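Local coordinates for Lactamase_B domain-containing protein (PDB 6XFR) that probably hydrolyses beta-lactams to substituted beta-amino acids with the help of zinc, as a class B1 metallo-beta-lactamase, at residues Gly43-Asp48 and Gln130-Tyr135; Pro70-Val75 and Phe125-Gln130. One frame throughout, in Å; residues are numbered along the deposited sequence.

Contact 1: residues Gly43-Asp48 and Gln130-Tyr135; sequences GAVLID and QQLEVY. With ZN (zinc ion), chain T.
Val-45 and Leu-132 reach toward each other tip to tip between strands 43-47 and 130-135, and their methyl groups carry the apolar part of the contact. Val-45 CG1 lies 3.8 Å from Leu-132 CD2; with CG1 anti to the backbone N (chi1 168°), this branch leads out to meet the leucine. The same Leu-132 CD2 is also approached by Ile-47 CD1, at 4.2 Å, so one leucine methyl serves two side chains spaced two residues apart on the facing strand. All three residues are buried, and Phe-125, Leu-150 and Val-148 add to the apolar layer around them.

Metal coordination involves the backbone next door. Gln-131 O binds a zinc ion at 2.5 Å, in a site completed by Pro-151 and Gln-152. This ion is distinct from the zinc pair held by His-78, His-80, His-141, Asp-82, Cys-160 and His-202.

Polar bonds lead away from the interface: Gln-130 OE1 accepts from Gln-153, and Asp-48 OD1 forms a salt bridge with Lys-83. The backbones stay apart, with the CA atoms of Val-45 and Gln-130 separated by 9.5 Å, as expected for face-to-face sheets in the alpha-beta/beta-alpha sandwich of the metallo-beta-lactamase fold.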
loop_
_atom_site.group_PDB
_atom_site.type_symbol
_atom_site.label_atom_id
_atom_site.label_comp_id
_atom_site.label_asym_id
_atom_site.label_seq_id
_atom_site.Cartn_x
_atom_site.Cartn_y
_atom_site.Cartn_z
ATOM N N GLY B 43 -2.829 15.194 19.518
ATOM C CA GLY B 43 -1.736 15.675 18.702
ATOM C C GLY B 43 -1.251 14.601 17.753
ATOM O O GLY B 43 -1.655 13.438 17.812
ATOM N N ALA B 44 -0.342 15.018 16.875
ATOM C CA ALA B 44 0.176 14.150 15.830
ATOM C C ALA B 44 1.585 13.688 16.163
ATOM O O ALA B 44 2.366 14.399 16.802
ATOM C CB ALA B 44 0.149 14.843 14.461
ATOM N N VAL B 45 1.889 12.471 15.751
ATOM C CA VAL B 45 3.224 11.919 15.892
ATOM C C VAL B 45 3.851 11.797 14.522
ATOM O O VAL B 45 3.193 11.407 13.551
ATOM C CB VAL B 45 3.232 10.571 16.613
ATOM C CG1 VAL B 45 4.597 9.926 16.467
ATOM C CG2 VAL B 45 2.884 10.812 18.037
ATOM N N LEU B 46 5.124 12.153 14.460
ATOM C CA LEU B 46 5.917 12.176 13.247
ATOM C C LEU B 46 6.946 11.066 13.362
ATOM O O LEU B 46 7.708 11.024 14.329
ATOM C CB LEU B 46 6.598 13.531 13.100
ATOM C CG LEU B 46 6.837 14.007 11.699
ATOM C CD1 LEU B 46 5.591 13.690 10.898
ATOM C CD2 LEU B 46 7.088 15.473 11.796
ATOM N N ILE B 47 6.890 10.110 12.460
ATOM C CA ILE B 47 7.918 9.084 12.361
ATOM C C ILE B 47 8.704 9.398 11.098
ATOM O O ILE B 47 8.206 9.191 9.981
ATOM C CB ILE B 47 7.338 7.662 12.353
ATOM C CG1 ILE B 47 6.422 7.460 13.562
ATOM C CG2 ILE B 47 8.468 6.629 12.360
ATOM C CD1 ILE B 47 7.086 7.694 14.846
ATOM N N ASP B 48 9.936 9.883 11.293
ATOM C CA ASP B 48 10.790 10.423 10.242
ATOM C C ASP B 48 10.411 11.848 9.864
ATOM O O ASP B 48 9.230 12.220 9.872
ATOM C CB ASP B 48 10.758 9.564 8.983
ATOM C CG ASP B 48 11.643 8.358 9.099
ATOM O OD1 ASP B 48 11.652 7.549 8.146
ATOM O OD2 ASP B 48 12.315 8.217 10.155
ATOM N N GLN B 130 -3.241 6.472 21.360
ATOM C CA GLN B 130 -2.478 5.740 20.372
ATOM C C GLN B 130 -1.198 5.222 21.018
ATOM O O GLN B 130 -0.453 6.001 21.618
ATOM C CB GLN B 130 -2.151 6.657 19.201
ATOM C CG GLN B 130 -1.273 5.992 18.162
ATOM C CD GLN B 130 -2.039 5.050 17.255
ATOM O OE1 GLN B 130 -3.054 5.410 16.670
ATOM N NE2 GLN B 130 -1.547 3.847 17.127
ATOM N N GLN B 131 -0.932 3.925 20.898
ATOM C CA GLN B 131 0.287 3.379 21.458
ATOM C C GLN B 131 1.294 3.043 20.371
ATOM O O GLN B 131 0.937 2.616 19.283
ATOM C CB GLN B 131 0.007 2.186 22.380
ATOM C CG GLN B 131 -0.765 1.034 21.884
ATOM C CD GLN B 131 -0.636 -0.164 22.844
ATOM O OE1 GLN B 131 0.088 -0.077 23.865
ATOM N NE2 GLN B 131 -1.291 -1.304 22.496
ATOM N N LEU B 132 2.552 3.315 20.654
ATOM C CA LEU B 132 3.662 3.124 19.739
ATOM C C LEU B 132 4.770 2.393 20.476
ATOM O O LEU B 132 5.006 2.630 21.667
ATOM C CB LEU B 132 4.196 4.466 19.215
ATOM C CG LEU B 132 3.275 5.434 18.452
ATOM C CD1 LEU B 132 2.467 6.332 19.403
ATOM C CD2 LEU B 132 4.060 6.279 17.439
ATOM N N GLU B 133 5.454 1.524 19.757
ATOM C CA GLU B 133 6.603 0.796 20.262
ATOM C C GLU B 133 7.783 1.161 19.393
ATOM O O GLU B 133 7.642 1.294 18.177
ATOM C CB GLU B 133 6.362 -0.700 20.225
ATOM C CG GLU B 133 5.158 -1.082 21.062
ATOM C CD GLU B 133 4.782 -2.562 20.978
ATOM O OE1 GLU B 133 5.380 -3.300 20.158
ATOM O OE2 GLU B 133 3.890 -2.986 21.755
ATOM N N VAL B 134 8.921 1.419 20.008
ATOM C CA VAL B 134 10.135 1.627 19.243
ATOM C C VAL B 134 11.081 0.498 19.605
ATOM O O VAL B 134 11.129 0.071 20.759
ATOM C CB VAL B 134 10.720 3.030 19.479
ATOM C CG1 VAL B 134 11.788 3.350 18.429
ATOM C CG2 VAL B 134 9.608 4.027 19.346
ATOM N N TYR B 135 11.756 -0.063 18.612
ATOM C CA TYR B 135 12.520 -1.279 18.875
ATOM C C TYR B 135 13.803 -1.308 18.057
ATOM O O TYR B 135 13.843 -0.820 16.920
ATOM C CB TYR B 135 11.689 -2.531 18.584
ATOM C CG TYR B 135 12.458 -3.843 18.706
ATOM C CD1 TYR B 135 12.829 -4.347 19.940
ATOM C CD2 TYR B 135 12.800 -4.564 17.589
ATOM C CE1 TYR B 135 13.512 -5.541 20.055
ATOM C CE2 TYR B 135 13.471 -5.747 17.690
ATOM C CZ TYR B 135 13.827 -6.242 18.926
ATOM O OH TYR B 135 14.511 -7.448 18.993
HETATM ZN ZN ZN T . -0.457 0.812 18.144
#

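Contact 2: residues Pro70-Val75 and Phe125-Gln130; sequences PVKVCV and FAIGGQ
Lys-72 is the first residue of strand 71-75 to meet the facing hairpin: its CB stands 4.5 Å from Ile-127 CD1, while the rest of the chain turns away and carries the ammonium group off from the isoleucine. Its backbone (psi -32°) departs from the extended form. Pro-70 and Lys-72 bond to Ala-44 in the neighbouring strand, whereas Val-73 and Val-75 bond to Leu-46, so one extra residue is accommodated here as a beta bulge, and Lys-72 and Val-73 both point toward strand 123-127.

Val-73 continues the apolar face with CG1, 4.3 Å from the same Ile-127 CD1. In the isoleucine CD1 lies anti to CA (chi2 176°), which carries it out to both residues. Here strand 71-75 of one sheet of the metallo-beta-lactamase sandwich faces strand 123-127, outermost in the other, and Ile-127 is the last strand residue before the two-residue loop of a beta hairpin. Its type I' turn has Gly-128 and Gly-129 at positive phi, closed by Ile-127 N to Gln-130 O and Gln-130 N to Ile-127 O, both 2.9 Å.

Farther along, Val-75 also points across, but more loosely, its CG2 5.0 Å from CZ of the Phe-125 ring, whose CE1 lies 4.9 Å from Val-73 CG1.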
loop_
_atom_site.group_PDB
_atom_site.type_symbol
_atom_site.label_atom_id
_atom_site.label_comp_id
_atom_site.label_asym_id
_atom_site.label_seq_id
_atom_site.Cartn_x
_atom_site.Cartn_y
_atom_site.Cartn_z
ATOM N N PRO B 70 -1.274 20.169 16.448
ATOM C CA PRO B 70 0.187 20.244 16.523
ATOM C C PRO B 70 0.845 18.869 16.532
ATOM O O PRO B 70 0.258 17.865 16.950
ATOM C CB PRO B 70 0.437 20.986 17.844
ATOM C CG PRO B 70 -0.765 20.754 18.643
ATOM C CD PRO B 70 -1.904 20.713 17.664
ATOM N N VAL B 71 2.118 18.862 16.113
ATOM C CA VAL B 71 2.968 17.676 16.156
ATOM C C VAL B 71 3.563 17.618 17.556
ATOM O O VAL B 71 4.264 18.541 17.977
ATOM C CB VAL B 71 4.085 17.729 15.094
ATOM C CG1 VAL B 71 4.967 16.468 15.146
ATOM C CG2 VAL B 71 3.534 17.920 13.701
ATOM N N LYS B 72 3.260 16.556 18.292
ATOM C CA LYS B 72 3.741 16.480 19.661
ATOM C C LYS B 72 5.198 16.054 19.711
ATOM O O LYS B 72 5.940 16.483 20.604
ATOM C CB LYS B 72 2.884 15.504 20.482
ATOM C CG LYS B 72 1.434 15.951 20.684
ATOM C CD LYS B 72 1.343 17.462 20.741
ATOM C CE LYS B 72 0.560 17.881 21.952
ATOM N NZ LYS B 72 1.037 19.214 22.422
ATOM N N VAL B 73 5.630 15.232 18.756
ATOM C CA VAL B 73 6.944 14.611 18.844
ATOM C C VAL B 73 7.315 14.059 17.474
ATOM O O VAL B 73 6.451 13.678 16.677
ATOM C CB VAL B 73 6.949 13.502 19.927
ATOM C CG1 VAL B 73 6.259 12.247 19.366
ATOM C CG2 VAL B 73 8.362 13.177 20.362
ATOM N N CYS B 74 8.601 13.964 17.224
ATOM C CA CYS B 74 9.086 13.405 15.981
ATOM C C CYS B 74 10.176 12.400 16.312
ATOM O O CYS B 74 11.068 12.671 17.124
ATOM C CB CYS B 74 9.618 14.533 15.092
ATOM S SG CYS B 74 10.677 14.054 13.712
ATOM N N VAL B 75 10.137 11.258 15.639
ATOM C CA VAL B 75 11.008 10.160 16.040
ATOM C C VAL B 75 11.751 9.711 14.795
ATOM O O VAL B 75 11.195 8.921 14.014
ATOM C CB VAL B 75 10.208 8.997 16.647
ATOM C CG1 VAL B 75 11.142 7.809 16.984
ATOM C CG2 VAL B 75 9.371 9.448 17.836
ATOM N N PHE B 125 5.186 3.666 24.338
ATOM C CA PHE B 125 4.537 4.829 24.929
ATOM C C PHE B 125 3.212 5.116 24.231
ATOM O O PHE B 125 2.892 4.557 23.168
ATOM C CB PHE B 125 5.429 6.057 24.858
ATOM C CG PHE B 125 5.647 6.529 23.477
ATOM C CD1 PHE B 125 4.927 7.585 22.972
ATOM C CD2 PHE B 125 6.572 5.914 22.675
ATOM C CE1 PHE B 125 5.141 8.028 21.691
ATOM C CE2 PHE B 125 6.782 6.343 21.399
ATOM C CZ PHE B 125 6.064 7.398 20.899
ATOM N N ALA B 126 2.418 5.977 24.865
ATOM C CA ALA B 126 1.126 6.283 24.291
ATOM C C ALA B 126 0.850 7.774 24.357
ATOM O O ALA B 126 1.119 8.428 25.370
ATOM C CB ALA B 126 0.009 5.481 24.982
ATOM N N ILE B 127 0.274 8.282 23.271
ATOM C CA ILE B 127 -0.225 9.646 23.163
ATOM C C ILE B 127 -1.609 9.609 22.516
ATOM O O ILE B 127 -1.793 8.992 21.464
ATOM C CB ILE B 127 0.722 10.521 22.332
ATOM C CG1 ILE B 127 2.111 10.539 22.956
ATOM C CG2 ILE B 127 0.164 11.910 22.199
ATOM C CD1 ILE B 127 3.127 11.321 22.100
ATOM N N GLY B 128 -2.569 10.288 23.129
ATOM C CA GLY B 128 -3.906 10.460 22.567
ATOM C C GLY B 128 -4.640 9.180 22.240
ATOM O O GLY B 128 -5.341 9.112 21.221
ATOM N N GLY B 129 -4.522 8.171 23.098
ATOM C CA GLY B 129 -5.115 6.878 22.856
ATOM C C GLY B 129 -4.317 5.977 21.943
ATOM O O GLY B 129 -4.690 4.813 21.752
ATOM N N GLN B 130 -3.241 6.472 21.360
ATOM C CA GLN B 130 -2.478 5.740 20.372
ATOM C C GLN B 130 -1.198 5.222 21.018
ATOM O O GLN B 130 -0.453 6.001 21.618
ATOM C CB GLN B 130 -2.151 6.657 19.201
ATOM C CG GLN B 130 -1.273 5.992 18.162
ATOM C CD GLN B 130 -2.039 5.050 17.255
ATOM O OE1 GLN B 130 -3.054 5.410 16.670
ATOM N NE2 GLN B 130 -1.547 3.847 17.127
#

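From the N terminus, strand 43-47 comes first, helix 53-67 follows, and strand 71-75 then returns parallel to 43-47 as its neighbour, a beta-alpha-beta crossover. The chain next passes through further helices and short strands before strands 123-127 and 130-135 form a hairpin in the second sheet. Contact 2 closes the inner loop, with 49 residues between its segments, and contact 1 the outer one, with 81, so the two nest without crossing. Neighbouring strands of one sheet thus meet neighbouring strands of the other. On one side the contacts are joined by backbone bonding between strands 43-47 and 71-75; on the other, by the hairpin and their common residue Gln-130.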